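Local coordinates for bacterial transferase hexapeptide (Three repeats) family protein (Acinetobacter baumannii, PDB 4M9C) that probably transfers an acetyl group from acetyl-CoA to a UDP-linked amino sugar in the biosynthesis of UDP-N,N'-diacetylbacillosamine, at residues Gly6-Ser11 / Lys64-Ala69; Thr116-Asn121 / Ser134-Asp139; Asn155-Ile160 / Gly175-Pro180. All coordinates share one frame; numbering follows the deposited sequence.

Contact 1 belongs to the N-terminal Rossmann-like domain. Contacts 2 and 3 belong to the left-handed beta-helix, on the opposite side of the chain's centre. The nearest atoms of contact 1 lie about 12 Å from contact 2 and about 17 Å from contact 3, so it touches neither. Contacts 2 and 3 join directly, with centres about 12 Å apart. His138 O of contact 2 lies 3.0 Å from Asn157 N of contact 3, a probable hydrogen bond that carries the stacking on by one more turn. Contact 2 meets a second subunit along much of its length. As in related PglD enzymes, the active site probably lies between subunits.

Contact 1. Residues Gly6-Ser11 / Lys64-Ala69; sequences GVYGAS and KAVTIA
Four backbone hydrogen bonds join the segments, three between parallel strands 6-8 and 64-68. Gly6 N donates to Ala65 O at 2.8 Å. Thr67 N donates to Gly6 O at 3.0 Å, nearly along the C=O axis. Tyr8 N bonds to Thr67 O at 2.9 Å. The last, from Ala69 N just past strand 64-68 to Tyr8 O, is more bent (138° at H), its donor above the carbonyl plane. CA-H...O contacts fill in between, as from Val7 CA to Thr67 O.

Apolar contacts divide between two faces. On one, Val7 and Thr67 are neighbours, their CG2 methyls 3.9 Å apart. Val7 CG1, anti to its backbone N (chi1 173°), meets Ala69 CB. Helix 14-24 covers this face. On the other, Tyr8 CB touches Val66 CG1 at 4.0 Å and Ile68 CG1 at 4.1 Å, while the Tyr8 side chain packs on Leu79 of helix 73-85. Gly6 brings no side chain, and Val66 CG2 lies 4.0 Å from Gly6 CA. Gly9 has a positive phi (117°) that suits glycine and turns the chain out of the strand. Adjacent parallel strands with helices on both faces form the centre of a Rossmann-like fold.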
ATOM      1  N   GLY A   6      -2.588 -21.609  19.437  1.00 25.78           N
ATOM      2  CA  GLY A   6      -1.912 -20.582  20.203  1.00 27.14           C
ATOM      3  C   GLY A   6      -1.299 -19.527  19.303  1.00 28.68           C
ATOM      4  O   GLY A   6      -0.776 -19.844  18.226  1.00 28.80           O
ATOM      5  N   VAL A   7      -1.378 -18.272  19.738  1.00 29.63           N
ATOM      6  CA  VAL A   7      -0.644 -17.185  19.095  1.00 28.37           C
ATOM      7  C   VAL A   7       0.529 -16.844  20.019  1.00 32.52           C
ATOM      8  O   VAL A   7       0.329 -16.360  21.137  1.00 29.64           O
ATOM      9  CB  VAL A   7      -1.537 -15.933  18.883  1.00 26.15           C
ATOM     10  CG1 VAL A   7      -0.712 -14.745  18.375  1.00 23.97           C
ATOM     11  CG2 VAL A   7      -2.702 -16.246  17.932  1.00 22.98           C
ATOM     12  N   TYR A   8       1.749 -17.112  19.563  1.00 28.25           N
ATOM     13  CA  TYR A   8       2.917 -16.954  20.423  1.00 30.95           C
ATOM     14  C   TYR A   8       3.396 -15.516  20.367  1.00 29.55           C
ATOM     15  O   TYR A   8       3.905 -15.064  19.346  1.00 29.99           O
ATOM     16  CB  TYR A   8       4.035 -17.909  20.007  1.00 30.89           C
ATOM     17  CG  TYR A   8       4.839 -18.466  21.180  1.00 36.08           C
ATOM     18  CD1 TYR A   8       5.211 -17.656  22.246  1.00 33.12           C
ATOM     19  CD2 TYR A   8       5.222 -19.805  21.209  1.00 32.16           C
ATOM     20  CE1 TYR A   8       5.939 -18.167  23.315  1.00 36.04           C
ATOM     21  CE2 TYR A   8       5.945 -20.321  22.260  1.00 34.76           C
ATOM     22  CZ  TYR A   8       6.305 -19.502  23.311  1.00 39.01           C
ATOM     23  OH  TYR A   8       7.030 -20.034  24.357  1.00 42.90           O
ATOM     24  N   GLY A   9       3.208 -14.800  21.468  1.00 32.13           N
ATOM     25  CA  GLY A   9       3.475 -13.374  21.512  1.00 30.83           C
ATOM     26  C   GLY A   9       2.200 -12.595  21.788  1.00 34.32           C
ATOM     27  O   GLY A   9       1.353 -12.448  20.907  1.00 33.41           O
ATOM     28  N   ALA A  10       2.052 -12.110  23.018  1.00 31.15           N
ATOM     29  CA  ALA A  10       0.910 -11.288  23.384  1.00 29.53           C
ATOM     30  C   ALA A  10       1.195  -9.843  23.003  1.00 32.33           C
ATOM     31  O   ALA A  10       0.324  -9.142  22.490  1.00 36.10           O
ATOM     32  CB  ALA A  10       0.628 -11.402  24.861  1.00 33.72           C
ATOM     33  N   SER A  11       2.427  -9.410  23.225  1.00 30.17           N
ATOM     34  CA  SER A  11       2.830  -8.043  22.892  1.00 32.55           C
ATOM     35  C   SER A  11       3.190  -7.944  21.417  1.00 31.69           C
ATOM     36  O   SER A  11       3.064  -8.922  20.675  1.00 32.63           O
ATOM     37  CB  SER A  11       4.040  -7.614  23.729  1.00 32.28           C
ATOM     38  OG  SER A  11       3.751  -7.702  25.110  1.00 52.23           O
ATOM     39  N   LYS A  64      -2.546 -29.578  18.739  1.00 36.50           N
ATOM     40  CA  LYS A  64      -2.182 -28.211  19.073  1.00 37.02           C
ATOM     41  C   LYS A  64      -1.424 -27.585  17.897  1.00 34.70           C
ATOM     42  O   LYS A  64      -0.568 -28.225  17.285  1.00 35.51           O
ATOM     43  CB  LYS A  64      -1.342 -28.162  20.356  1.00 37.53           C
ATOM     44  CG  LYS A  64      -2.005 -28.814  21.585  1.00 37.78           C
ATOM     45  CD  LYS A  64      -1.272 -28.461  22.859  1.00 43.32           C
ATOM     46  CE  LYS A  64      -1.832 -29.213  24.071  1.00 44.17           C
ATOM     47  NZ  LYS A  64      -1.504 -30.663  23.990  1.00 47.05           N
ATOM     48  N   ALA A  65      -1.760 -26.339  17.578  1.00 32.04           N
ATOM     49  CA  ALA A  65      -1.116 -25.615  16.484  1.00 33.73           C
ATOM     50  C   ALA A  65      -0.831 -24.176  16.909  1.00 28.34           C
ATOM     51  O   ALA A  65      -1.570 -23.584  17.705  1.00 26.79           O
ATOM     52  CB  ALA A  65      -1.997 -25.645  15.237  1.00 31.39           C
ATOM     53  N   VAL A  66       0.244 -23.611  16.381  1.00 29.73           N
ATOM     54  CA  VAL A  66       0.656 -22.283  16.801  1.00 29.37           C
ATOM     55  C   VAL A  66       1.083 -21.417  15.616  1.00 25.60           C
ATOM     56  O   VAL A  66       1.715 -21.897  14.679  1.00 25.26           O
ATOM     57  CB  VAL A  66       1.807 -22.376  17.824  1.00 30.16           C
ATOM     58  CG1 VAL A  66       2.549 -21.039  17.949  1.00 29.32           C
ATOM     59  CG2 VAL A  66       1.280 -22.846  19.182  1.00 30.41           C
ATOM     60  N   THR A  67       0.712 -20.143  15.663  1.00 26.43           N
ATOM     61  CA  THR A  67       1.339 -19.141  14.813  1.00 26.28           C
ATOM     62  C   THR A  67       2.159 -18.231  15.722  1.00 26.95           C
ATOM     63  O   THR A  67       1.679 -17.758  16.757  1.00 27.10           O
ATOM     64  CB  THR A  67       0.304 -18.319  13.986  1.00 23.09           C
ATOM     65  OG1 THR A  67       0.974 -17.247  13.309  1.00 27.42           O
ATOM     66  CG2 THR A  67      -0.756 -17.723  14.899  1.00 22.56           C
ATOM     67  N   ILE A  68       3.415 -18.011  15.350  1.00 28.12           N
ATOM     68  CA  ILE A  68       4.307 -17.187  16.149  1.00 24.26           C
ATOM     69  C   ILE A  68       4.210 -15.749  15.645  1.00 28.21           C
ATOM     70  O   ILE A  68       4.653 -15.444  14.545  1.00 26.72           O
ATOM     71  CB  ILE A  68       5.752 -17.691  16.019  1.00 29.37           C
ATOM     72  CG1 ILE A  68       5.862 -19.126  16.570  1.00 30.76           C
ATOM     73  CG2 ILE A  68       6.731 -16.726  16.716  1.00 30.67           C
ATOM     74  CD1 ILE A  68       7.138 -19.864  16.145  1.00 30.03           C
ATOM     75  N   ALA A  69       3.621 -14.874  16.453  1.00 27.08           N
ATOM     76  CA  ALA A  69       3.432 -13.480  16.073  1.00 26.08           C
ATOM     77  C   ALA A  69       4.733 -12.675  16.167  1.00 30.19           C
ATOM     78  O   ALA A  69       4.862 -11.601  15.577  1.00 31.13           O
ATOM     79  CB  ALA A  69       2.363 -12.851  16.961  1.00 26.40           C
TER

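Contact 2. Residues Thr116-Asn121 / Ser134-Asp139; sequences TCLTSN and SYVAHD
Two successive turns of the left-handed beta-helix stack here, 18 residues apart and in exact register from Thr116 over Ser134 to Asn121 over Asp139. The two segments run almost parallel. Strands 117-118 and 135-136 form the tight part. Val136 N donates to Cys117 O at 3.0 Å, and Thr119 N donates to Val136 O at the same length, nearly along the C=O axis. The bond from Cys117 N to Ser134 O is weak.

Leu118 and Val136 share a face of the sheet and pack flank to flank. Leu118 CG is anti to its carbonyl carbon (chi1 -89°), and CD1 meets Val136 CG2 at 3.7 Å. Ile122, Ile124 and Phe148 pack around this pair. On the other face, Cys117 CB meets Tyr135 CB. The Tyr135 ring meets Tyr133 of the second subunit, the planes about 15° apart.

The Thr119 side chain leaves its backbone toward the next turn. Its OG1 comes within 3.0 Å of His138 N, but the angle is too poor for a hydrogen bond. Beyond it the bonding becomes longer or weaker toward Asn121 and Asp139, which are partly exposed and both at positive phi, although the chains keep their spacing. Asp139 N is shared: it bonds to Ser120 O at 3.3 Å and weakly to Asn121 O. Asn121 ND2 bonds to Asn46 of the second subunit.

His138 CG sits between its backbone N and carbonyl carbon (chi1 68°), and Phe13 of the second subunit meets the ring. Asp139 OD1 forms a salt bridge with Lys15 of that subunit. The carboxylate could polarise the imidazole: His138 ND1 donates to Asp139 OD2 over 2.6 Å, in the ring plane and onto the anti lone pair.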
ATOM      1  N   THR A 116      -0.563  -7.346   1.823  1.00 21.55           N
ATOM      2  CA  THR A 116       0.704  -7.893   1.353  1.00 24.78           C
ATOM      3  C   THR A 116       0.557  -8.479  -0.040  1.00 24.36           C
ATOM      4  O   THR A 116      -0.540  -8.846  -0.464  1.00 23.47           O
ATOM      5  CB  THR A 116       1.253  -8.986   2.273  1.00 24.45           C
ATOM      6  OG1 THR A 116       0.180  -9.837   2.702  1.00 24.20           O
ATOM      7  CG2 THR A 116       1.960  -8.358   3.483  1.00 21.69           C
ATOM      8  N   CYS A 117       1.679  -8.595  -0.734  1.00 22.20           N
ATOM      9  CA  CYS A 117       1.670  -9.041  -2.111  1.00 23.03           C
ATOM     10  C   CYS A 117       2.944  -9.801  -2.421  1.00 26.05           C
ATOM     11  O   CYS A 117       4.040  -9.305  -2.172  1.00 26.09           O
ATOM     12  CB  CYS A 117       1.547  -7.837  -3.046  1.00 21.00           C
ATOM     13  SG  CYS A 117       1.430  -8.274  -4.828  1.00 26.13           S
ATOM     14  N   LEU A 118       2.790 -11.013  -2.940  1.00 23.52           N
ATOM     15  CA  LEU A 118       3.904 -11.795  -3.464  1.00 23.77           C
ATOM     16  C   LEU A 118       3.605 -12.006  -4.951  1.00 27.53           C
ATOM     17  O   LEU A 118       2.524 -12.493  -5.293  1.00 25.74           O
ATOM     18  CB  LEU A 118       3.959 -13.147  -2.755  1.00 25.29           C
ATOM     19  CG  LEU A 118       4.749 -13.380  -1.456  1.00 34.32           C
ATOM     20  CD1 LEU A 118       5.107 -12.113  -0.663  1.00 23.80           C
ATOM     21  CD2 LEU A 118       4.030 -14.387  -0.585  1.00 24.73           C
ATOM     22  N   THR A 119       4.524 -11.633  -5.842  1.00 23.82           N
ATOM     23  CA  THR A 119       4.226 -11.736  -7.271  1.00 26.29           C
ATOM     24  C   THR A 119       4.510 -13.136  -7.841  1.00 25.89           C
ATOM     25  O   THR A 119       3.826 -14.079  -7.478  1.00 27.79           O
ATOM     26  CB  THR A 119       4.860 -10.600  -8.105  1.00 31.07           C
ATOM     27  OG1 THR A 119       6.287 -10.661  -8.029  1.00 29.10           O
ATOM     28  CG2 THR A 119       4.373  -9.229  -7.609  1.00 25.31           C
ATOM     29  N   SER A 120       5.501 -13.280  -8.718  1.00 24.75           N
ATOM     30  CA  SER A 120       5.718 -14.562  -9.400  1.00 29.29           C
ATOM     31  C   SER A 120       7.157 -15.083  -9.371  1.00 28.49           C
ATOM     32  O   SER A 120       8.108 -14.309  -9.436  1.00 26.02           O
ATOM     33  CB  SER A 120       5.269 -14.463 -10.866  1.00 28.64           C
ATOM     34  OG  SER A 120       3.910 -14.085 -10.947  1.00 32.19           O
ATOM     35  N   ASN A 121       7.297 -16.406  -9.311  1.00 26.25           N
ATOM     36  CA  ASN A 121       8.603 -17.048  -9.409  1.00 26.72           C
ATOM     37  C   ASN A 121       9.469 -16.630  -8.237  1.00 27.62           C
ATOM     38  O   ASN A 121      10.494 -15.973  -8.406  1.00 25.04           O
ATOM     39  CB  ASN A 121       9.279 -16.700 -10.734  1.00 29.66           C
ATOM     40  CG  ASN A 121       8.559 -17.310 -11.921  1.00 33.45           C
ATOM     41  OD1 ASN A 121       8.838 -18.438 -12.319  1.00 33.18           O
ATOM     42  ND2 ASN A 121       7.597 -16.585 -12.456  1.00 28.50           N
ATOM     43  N   SER A 134       3.795  -4.809   2.983  1.00 20.43           N
ATOM     44  CA  SER A 134       5.067  -5.289   2.447  1.00 21.27           C
ATOM     45  C   SER A 134       4.841  -6.191   1.226  1.00 24.53           C
ATOM     46  O   SER A 134       3.775  -6.792   1.069  1.00 24.43           O
ATOM     47  CB  SER A 134       5.923  -5.993   3.516  1.00 23.36           C
ATOM     48  OG  SER A 134       5.334  -7.205   3.963  1.00 23.49           O
ATOM     49  N   TYR A 135       5.842  -6.279   0.356  1.00 21.82           N
ATOM     50  CA  TYR A 135       5.728  -7.143  -0.813  1.00 21.77           C
ATOM     51  C   TYR A 135       7.054  -7.747  -1.234  1.00 23.55           C
ATOM     52  O   TYR A 135       8.119  -7.255  -0.872  1.00 23.42           O
ATOM     53  CB  TYR A 135       5.111  -6.382  -1.986  1.00 20.36           C
ATOM     54  CG  TYR A 135       5.990  -5.315  -2.596  1.00 23.44           C
ATOM     55  CD1 TYR A 135       7.095  -5.653  -3.375  1.00 22.35           C
ATOM     56  CD2 TYR A 135       5.686  -3.970  -2.442  1.00 21.05           C
ATOM     57  CE1 TYR A 135       7.896  -4.669  -3.966  1.00 22.51           C
ATOM     58  CE2 TYR A 135       6.477  -2.985  -3.025  1.00 22.93           C
ATOM     59  CZ  TYR A 135       7.579  -3.342  -3.783  1.00 23.67           C
ATOM     60  OH  TYR A 135       8.360  -2.364  -4.357  1.00 25.41           O
ATOM     61  N   VAL A 136       6.974  -8.837  -1.987  1.00 22.01           N
ATOM     62  CA  VAL A 136       8.132  -9.461  -2.605  1.00 23.91           C
ATOM     63  C   VAL A 136       7.839  -9.600  -4.104  1.00 25.02           C
ATOM     64  O   VAL A 136       6.827 -10.198  -4.489  1.00 26.57           O
ATOM     65  CB  VAL A 136       8.380 -10.865  -2.030  1.00 26.10           C
ATOM     66  CG1 VAL A 136       9.589 -11.507  -2.708  1.00 27.17           C
ATOM     67  CG2 VAL A 136       8.541 -10.811  -0.503  1.00 25.24           C
ATOM     68  N   ALA A 137       8.709  -9.052  -4.943  1.00 23.85           N
ATOM     69  CA  ALA A 137       8.460  -9.042  -6.382  1.00 26.66           C
ATOM     70  C   ALA A 137       9.146 -10.224  -7.062  1.00 27.07           C
ATOM     71  O   ALA A 137       9.628 -11.130  -6.384  1.00 29.78           O
ATOM     72  CB  ALA A 137       8.901  -7.741  -6.987  1.00 24.56           C
ATOM     73  N   HIS A 138       9.211 -10.200  -8.391  1.00 26.61           N
ATOM     74  CA  HIS A 138       9.545 -11.397  -9.176  1.00 28.52           C
ATOM     75  C   HIS A 138      10.990 -11.877  -9.012  1.00 28.10           C
ATOM     76  O   HIS A 138      11.913 -11.069  -8.886  1.00 28.50           O
ATOM     77  CB  HIS A 138       9.272 -11.147 -10.669  1.00 28.29           C
ATOM     78  CG  HIS A 138      10.197 -10.145 -11.282  1.00 23.58           C
ATOM     79  ND1 HIS A 138      11.419 -10.492 -11.820  1.00 32.67           N
ATOM     80  CD2 HIS A 138      10.099  -8.801 -11.411  1.00 27.40           C
ATOM     81  CE1 HIS A 138      12.026  -9.408 -12.267  1.00 29.43           C
ATOM     82  NE2 HIS A 138      11.251  -8.366 -12.025  1.00 33.61           N
ATOM     83  N   ASP A 139      11.166 -13.194  -9.025  1.00 25.52           N
ATOM     84  CA  ASP A 139      12.490 -13.809  -9.057  1.00 26.31           C
ATOM     85  C   ASP A 139      13.321 -13.553  -7.805  1.00 29.29           C
ATOM     86  O   ASP A 139      14.540 -13.484  -7.870  1.00 30.79           O
ATOM     87  CB  ASP A 139      13.245 -13.384 -10.324  1.00 25.18           C
ATOM     88  CG  ASP A 139      12.531 -13.841 -11.597  1.00 33.10           C
ATOM     89  OD1 ASP A 139      12.340 -15.063 -11.767  1.00 30.56           O
ATOM     90  OD2 ASP A 139      12.122 -12.979 -12.402  1.00 33.55           O
TER

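Contact 3. Residues Asn155-Ile160 / Gly175-Pro180; sequences NGNIHI and GTPDKP
A loop that bulges from a corner of the left-handed beta-helix, residues 175-180, between strands 171-172 and 181-183, folds back against the turn before strand 158-160. Gly175 N donates a hydrogen bond to Gly156 O at 2.9 Å, in the carbonyl plane. A water adds a further link. It accepts from Asn157 ND2 at 2.8 Å and donates to Gly175 O.

Asn157 makes the closest side-chain fit to the start of the loop. Its CG is anti to the carbonyl carbon (chi1 -77°), which lays the amide against the Thr176-Pro177 peptide. Asn157 CG is 3.6 Å from Thr176 C, and OD1 reaches Pro177 CA. Asn157 O faces Pro180 CA at 3.3 Å and also takes a CA-H contact from Gly175.

The loop itself is held by an ST motif. Thr176 OG1 accepts from Lys179 N at 2.8 Å, while Thr176 N donates to Lys179 O. Past this turn Pro180 returns to the wall of the beta-helix, where the chain enters strand 181-183, the parallel neighbour of 158-160. Asn157 and His159 both make backbone hydrogen bonds to Leu181.

At this re-entry Pro180 lies over one face of the His159 ring. Pro180 CB stands 3.7 Å above the centre of the ring and only 7° off its normal, a CH-pi contact. Pro180 CG leans over the ND1-CE1 side of the same ring.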
ATOM      1  N   ASN A 155      11.918  -5.459  -4.326  1.00 24.23           N
ATOM      2  CA  ASN A 155      11.713  -5.583  -5.760  1.00 28.50           C
ATOM      3  C   ASN A 155      12.379  -6.801  -6.385  1.00 27.99           C
ATOM      4  O   ASN A 155      12.763  -7.730  -5.684  1.00 26.98           O
ATOM      5  CB  ASN A 155      12.110  -4.291  -6.460  1.00 28.19           C
ATOM      6  CG  ASN A 155      11.265  -3.128  -6.000  1.00 32.71           C
ATOM      7  OD1 ASN A 155      11.732  -2.232  -5.283  1.00 33.28           O
ATOM      8  ND2 ASN A 155      10.001  -3.151  -6.378  1.00 25.43           N
ATOM      9  N   GLY A 156      12.497  -6.805  -7.706  1.00 27.41           N
ATOM     10  CA  GLY A 156      12.889  -8.011  -8.415  1.00 27.74           C
ATOM     11  C   GLY A 156      14.343  -8.438  -8.290  1.00 25.83           C
ATOM     12  O   GLY A 156      15.235  -7.612  -8.118  1.00 30.15           O
ATOM     13  N   ASN A 157      14.570  -9.743  -8.400  1.00 26.32           N
ATOM     14  CA  ASN A 157      15.911 -10.315  -8.427  1.00 28.49           C
ATOM     15  C   ASN A 157      16.728  -9.942  -7.204  1.00 30.31           C
ATOM     16  O   ASN A 157      17.878  -9.505  -7.315  1.00 28.96           O
ATOM     17  CB  ASN A 157      16.654  -9.931  -9.708  1.00 24.18           C
ATOM     18  CG  ASN A 157      16.193 -10.740 -10.909  1.00 32.97           C
ATOM     19  OD1 ASN A 157      16.391 -11.961 -10.977  1.00 31.49           O
ATOM     20  ND2 ASN A 157      15.572 -10.062 -11.863  1.00 30.95           N
ATOM     21  N   ILE A 158      16.124 -10.117  -6.038  1.00 28.22           N
ATOM     22  CA  ILE A 158      16.806  -9.843  -4.782  1.00 26.74           C
ATOM     23  C   ILE A 158      16.891 -11.144  -3.998  1.00 29.82           C
ATOM     24  O   ILE A 158      15.932 -11.920  -3.966  1.00 29.94           O
ATOM     25  CB  ILE A 158      16.055  -8.763  -3.990  1.00 26.83           C
ATOM     26  CG1 ILE A 158      16.126  -7.428  -4.744  1.00 26.93           C
ATOM     27  CG2 ILE A 158      16.612  -8.635  -2.561  1.00 22.83           C
ATOM     28  CD1 ILE A 158      15.174  -6.362  -4.232  1.00 23.95           C
ATOM     29  N   HIS A 159      18.046 -11.404  -3.396  1.00 29.15           N
ATOM     30  CA  HIS A 159      18.196 -12.559  -2.523  1.00 28.64           C
ATOM     31  C   HIS A 159      18.408 -12.050  -1.101  1.00 31.84           C
ATOM     32  O   HIS A 159      19.382 -11.351  -0.814  1.00 29.27           O
ATOM     33  CB  HIS A 159      19.366 -13.448  -2.972  1.00 32.60           C
ATOM     34  CG  HIS A 159      19.204 -14.016  -4.352  1.00 38.49           C
ATOM     35  ND1 HIS A 159      20.130 -14.864  -4.924  1.00 40.42           N
ATOM     36  CD2 HIS A 159      18.220 -13.862  -5.271  1.00 37.06           C
ATOM     37  CE1 HIS A 159      19.722 -15.210  -6.132  1.00 42.58           C
ATOM     38  NE2 HIS A 159      18.566 -14.615  -6.368  1.00 40.56           N
ATOM     39  N   ILE A 160      17.463 -12.363  -0.227  1.00 30.84           N
ATOM     40  CA  ILE A 160      17.530 -11.944   1.168  1.00 31.74           C
ATOM     41  C   ILE A 160      17.822 -13.183   1.999  1.00 32.91           C
ATOM     42  O   ILE A 160      17.016 -14.101   2.053  1.00 29.69           O
ATOM     43  CB  ILE A 160      16.210 -11.290   1.613  1.00 29.88           C
ATOM     44  CG1 ILE A 160      15.958 -10.027   0.776  1.00 26.84           C
ATOM     45  CG2 ILE A 160      16.247 -10.950   3.089  1.00 28.68           C
ATOM     46  CD1 ILE A 160      14.662  -9.324   1.085  1.00 28.45           C
ATOM     47  N   GLY A 175      17.732  -6.273  -8.470  1.00 28.10           N
ATOM     48  CA  GLY A 175      18.965  -6.763  -9.059  1.00 31.63           C
ATOM     49  C   GLY A 175      18.703  -7.149 -10.512  1.00 31.52           C
ATOM     50  O   GLY A 175      17.746  -6.667 -11.110  1.00 32.50           O
ATOM     51  N   THR A 176      19.542  -8.014 -11.075  1.00 32.13           N
ATOM     52  CA  THR A 176      19.338  -8.524 -12.430  1.00 31.21           C
ATOM     53  C   THR A 176      19.449 -10.041 -12.359  1.00 34.22           C
ATOM     54  O   THR A 176      19.933 -10.574 -11.362  1.00 34.52           O
ATOM     55  CB  THR A 176      20.413  -8.002 -13.417  1.00 38.70           C
ATOM     56  OG1 THR A 176      21.702  -8.472 -13.010  1.00 36.03           O
ATOM     57  CG2 THR A 176      20.427  -6.476 -13.480  1.00 35.58           C
ATOM     58  N   PRO A 177      18.999 -10.750 -13.409  1.00 37.88           N
ATOM     59  CA  PRO A 177      19.110 -12.213 -13.356  1.00 37.56           C
ATOM     60  C   PRO A 177      20.565 -12.682 -13.203  1.00 40.32           C
ATOM     61  O   PRO A 177      20.820 -13.711 -12.573  1.00 43.27           O
ATOM     62  CB  PRO A 177      18.534 -12.655 -14.705  1.00 36.81           C
ATOM     63  CG  PRO A 177      17.621 -11.540 -15.101  1.00 39.90           C
ATOM     64  CD  PRO A 177      18.291 -10.291 -14.619  1.00 35.86           C
ATOM     65  N   ASP A 178      21.505 -11.927 -13.763  1.00 39.41           N
ATOM     66  CA  ASP A 178      22.924 -12.252 -13.620  1.00 44.02           C
ATOM     67  C   ASP A 178      23.506 -11.786 -12.287  1.00 45.66           C
ATOM     68  O   ASP A 178      24.334 -12.477 -11.691  1.00 41.85           O
ATOM     69  CB  ASP A 178      23.745 -11.646 -14.761  1.00 45.17           C
ATOM     70  CG  ASP A 178      23.638 -12.449 -16.045  1.00 54.89           C
ATOM     71  OD1 ASP A 178      23.068 -13.568 -16.005  1.00 52.40           O
ATOM     72  OD2 ASP A 178      24.135 -11.963 -17.089  1.00 60.32           O
ATOM     73  N   LYS A 179      23.086 -10.611 -11.831  1.00 38.14           N
ATOM     74  CA  LYS A 179      23.619 -10.058 -10.586  1.00 42.88           C
ATOM     75  C   LYS A 179      22.492  -9.689  -9.632  1.00 31.75           C
ATOM     76  O   LYS A 179      22.047  -8.538  -9.596  1.00 32.38           O
ATOM     77  CB  LYS A 179      24.507  -8.834 -10.869  1.00 39.57           C
ATOM     78  CG  LYS A 179      25.611  -9.090 -11.895  1.00 45.28           C
ATOM     79  CD  LYS A 179      26.498  -7.872 -12.080  1.00 51.39           C
ATOM     80  N   PRO A 180      22.007 -10.671  -8.870  1.00 32.02           N
ATOM     81  CA  PRO A 180      20.995 -10.363  -7.858  1.00 32.45           C
ATOM     82  C   PRO A 180      21.541  -9.381  -6.833  1.00 34.01           C
ATOM     83  O   PRO A 180      22.740  -9.389  -6.557  1.00 34.80           O
ATOM     84  CB  PRO A 180      20.747 -11.714  -7.192  1.00 32.56           C
ATOM     85  CG  PRO A 180      21.958 -12.521  -7.489  1.00 37.83           C
ATOM     86  CD  PRO A 180      22.382 -12.094  -8.853  1.00 34.02           C
TER
HETATM   87  O   HOH W   1      15.046  -7.341 -11.844  1.00 33.82           O